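Local coordinates for organic hydroperoxide resistance protein (Legionella pneumophila, PDB 6MJN), which probably reduces organic hydroperoxides through reactive cysteine thiols, as a homodimeric member of the OsmC/Ohr family of redox proteins, at the interface of chains A and B. Residues are numbered along the deposited sequence; one frame, centred on the assembly and turned at random. Chains: chain A/B, Organic hydroperoxide resistance protein.

The interface of chains A and B. Residues chain A 19-20, 27, 38, 53, 56; chain B 59-60, 62-64, 66.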
ATOM      1  N   ALA A  19      -5.431  12.917  -1.440  1.00 31.54           N
ATOM      2  CA  ALA A  19      -4.283  13.435  -0.711  1.00 35.11           C
ATOM      3  C   ALA A  19      -3.980  14.862  -1.154  1.00 38.12           C
ATOM      4  O   ALA A  19      -4.158  15.225  -2.326  1.00 38.90           O
ATOM      5  CB  ALA A  19      -3.048  12.537  -0.923  1.00 37.14           C
ATOM      6  N   HIS A  20      -3.520  15.688  -0.208  1.00 37.50           N
ATOM      7  CA  HIS A  20      -3.155  17.063  -0.524  0.51 40.15           C
ATOM      8  C   HIS A  20      -2.122  17.553   0.483  1.00 45.60           C
ATOM      9  O   HIS A  20      -2.024  17.029   1.594  1.00 46.63           O
ATOM     10  CB  HIS A  20      -4.386  17.985  -0.535  0.51 41.80           C
ATOM     11  CG  HIS A  20      -4.994  18.219   0.817  0.51 41.22           C
ATOM     12  ND1 HIS A  20      -5.945  17.382   1.362  0.51 42.71           N
ATOM     13  CD2 HIS A  20      -4.805  19.211   1.720  0.51 48.06           C
ATOM     14  CE1 HIS A  20      -6.308  17.842   2.548  0.51 43.11           C
ATOM     15  NE2 HIS A  20      -5.628  18.948   2.790  0.51 47.82           N
ATOM     16  N   VAL A  27      -4.227  12.926   4.001  1.00 34.54           N
ATOM     17  CA  VAL A  27      -4.937  12.032   3.090  1.00 33.51           C
ATOM     18  C   VAL A  27      -6.155  11.462   3.813  1.00 32.37           C
ATOM     19  O   VAL A  27      -6.095  11.165   5.010  1.00 35.39           O
ATOM     20  CB  VAL A  27      -4.010  10.910   2.562  1.00 33.51           C
ATOM     21  CG1 VAL A  27      -3.555   9.984   3.696  1.00 28.67           C
ATOM     22  CG2 VAL A  27      -4.686  10.108   1.431  1.00 32.08           C
ATOM     23  N   LEU A  38       0.276  13.383   7.337  1.00 36.64           N
ATOM     24  CA  LEU A  38       1.503  12.777   6.833  1.00 36.61           C
ATOM     25  C   LEU A  38       2.717  13.612   7.226  1.00 33.41           C
ATOM     26  O   LEU A  38       2.597  14.798   7.526  1.00 37.19           O
ATOM     27  CB  LEU A  38       1.456  12.643   5.308  1.00 39.37           C
ATOM     28  CG  LEU A  38       0.254  11.863   4.763  1.00 47.12           C
ATOM     29  CD1 LEU A  38       0.083  12.098   3.267  1.00 47.25           C
ATOM     30  CD2 LEU A  38       0.401  10.382   5.077  1.00 36.85           C
ATOM     31  N   PRO A  53       3.759   7.099   3.209  1.00 29.11           N
ATOM     32  CA  PRO A  53       3.280   6.023   2.315  1.00 32.54           C
ATOM     33  C   PRO A  53       3.956   4.679   2.528  1.00 30.23           C
ATOM     34  O   PRO A  53       3.354   3.650   2.207  1.00 26.39           O
ATOM     35  CB  PRO A  53       3.576   6.574   0.915  1.00 32.05           C
ATOM     36  CG  PRO A  53       3.550   8.080   1.100  1.00 33.76           C
ATOM     37  CD  PRO A  53       4.159   8.301   2.450  1.00 30.65           C
ATOM     38  N   LEU A  56       2.015   3.116   5.425  1.00 26.39           N
ATOM     39  CA  LEU A  56       0.695   2.691   4.961  1.00 27.18           C
ATOM     40  C   LEU A  56       0.795   1.376   4.213  1.00 22.92           C
ATOM     41  O   LEU A  56      -0.001   0.459   4.460  1.00 24.29           O
ATOM     42  CB  LEU A  56       0.047   3.766   4.076  1.00 24.04           C
ATOM     43  CG  LEU A  56      -0.285   5.017   4.903  1.00 27.32           C
ATOM     44  CD1 LEU A  56      -0.792   6.144   4.059  1.00 29.45           C
ATOM     45  CD2 LEU A  56      -1.305   4.685   6.003  1.00 36.78           C
TER
ATOM     46  N   ALA B  59      -4.707   5.194  -0.010  1.00 27.77           N
ATOM     47  CA  ALA B  59      -4.198   6.387   0.660  1.00 36.54           C
ATOM     48  C   ALA B  59      -2.706   6.556   0.413  1.00 30.18           C
ATOM     49  O   ALA B  59      -2.244   7.657   0.068  1.00 29.64           O
ATOM     50  CB  ALA B  59      -4.489   6.307   2.153  1.00 32.10           C
ATOM     51  N   GLY B  60      -1.928   5.489   0.627  1.00 21.94           N
ATOM     52  CA  GLY B  60      -0.494   5.547   0.342  1.00 25.34           C
ATOM     53  C   GLY B  60      -0.188   5.918  -1.104  1.00 28.71           C
ATOM     54  O   GLY B  60       0.721   6.708  -1.370  1.00 28.72           O
ATOM     55  N   ALA B  62      -2.127   7.612  -3.341  1.00 27.30           N
ATOM     56  CA  ALA B  62      -2.460   9.017  -3.612  1.00 28.98           C
ATOM     57  C   ALA B  62      -1.370   9.947  -3.095  1.00 32.80           C
ATOM     58  O   ALA B  62      -0.965  10.897  -3.779  1.00 28.27           O
ATOM     59  CB  ALA B  62      -3.807   9.381  -2.986  1.00 27.71           C
ATOM     60  N   ALA B  63      -0.864   9.666  -1.895  1.00 27.96           N
ATOM     61  CA  ALA B  63       0.137  10.532  -1.289  1.00 31.55           C
ATOM     62  C   ALA B  63       1.477  10.374  -1.980  1.00 34.42           C
ATOM     63  O   ALA B  63       2.200  11.354  -2.185  1.00 34.40           O
ATOM     64  CB  ALA B  63       0.261  10.217   0.199  1.00 35.83           C
ATOM     65  N   CYS B  64       1.829   9.140  -2.339  1.00 28.81           N
ATOM     66  CA  CYS B  64       3.100   8.902  -3.006  1.00 27.24           C
ATOM     67  C   CYS B  64       3.115   9.569  -4.374  1.00 27.83           C
ATOM     68  O   CYS B  64       4.123  10.168  -4.776  1.00 31.16           O
ATOM     69  CB  CYS B  64       3.337   7.389  -3.113  1.00 29.91           C
ATOM     70  SG  CYS B  64       4.951   6.962  -3.753  1.00 40.09           S
ATOM     71  N   GLU B  66       1.213  12.140  -5.422  1.00 27.76           N
ATOM     72  CA  GLU B  66       1.264  13.591  -5.252  1.00 31.83           C
ATOM     73  C   GLU B  66       2.697  14.061  -5.025  1.00 33.40           C
ATOM     74  O   GLU B  66       3.136  15.066  -5.601  1.00 35.95           O
ATOM     75  CB  GLU B  66       0.378  14.028  -4.087  1.00 36.69           C
ATOM     76  CG  GLU B  66       0.305  15.558  -3.975  1.00 43.67           C
ATOM     77  CD  GLU B  66      -0.178  16.044  -2.623  1.00 54.76           C
ATOM     78  OE1 GLU B  66      -0.772  15.241  -1.875  1.00 53.35           O
ATOM     79  OE2 GLU B  66       0.036  17.235  -2.310  1.00 53.30           O
TER
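A:Leu38 points one methyl tip to tip at the methyl of B:Ala63, with CD1 3.6 Å from CB, at the apolar centre of this part of the dimer interface. The leucine reaches it with CG anti to its own carbonyl carbon (chi1 -56°). B:Ala63 hides more surface than any other residue of the patch; its CB also lies 4.0 Å from CG of the A:Pro53 ring, while CB of A:Ala19 comes against its backbone. CB of A:Ala19 also lies 3.8 Å from CB of B:Ala62.

One turn earlier on helix 53-76 of chain B, the small residues B:Ala59 and B:Gly60 let chain A approach the main chain itself. A:Leu56 lays CD1 over B:Gly60, 3.8 Å from CA, where no side chain intervenes. A:Pro53, at the start of helix 53-75, sets its ring alongside the same turn, CB 3.7 Å from the carbonyl O of B:Gly60 and CG facing the backbone N of B:Cys64. From strand 26-29, A:Val27 rests CG2 against the carbonyl O, CA and CB of B:Ala59, 3.8 Å from CA, with CG1 farther from that methyl.

At the polar edge, B:Glu66, with CG anti to its backbone N (chi1 -174°) and its chain extended beyond, brings its carboxylate against the backbone of A:His20 on strand 13-20. OE1 of B:Glu66 stands 3.2 Å from the backbone N of A:His20, but the N-H points away, so the carboxylate packs on the main chain without a hydrogen bond. ND1 of A:His20 is 6.5 Å from OE1 of B:Glu66. Packing therefore joins this patch. With its two-fold twin, it seats each subunit's cysteine-bearing central helix against the strands, loop and helix start of the other, probably stabilising the homodimer typical of the family.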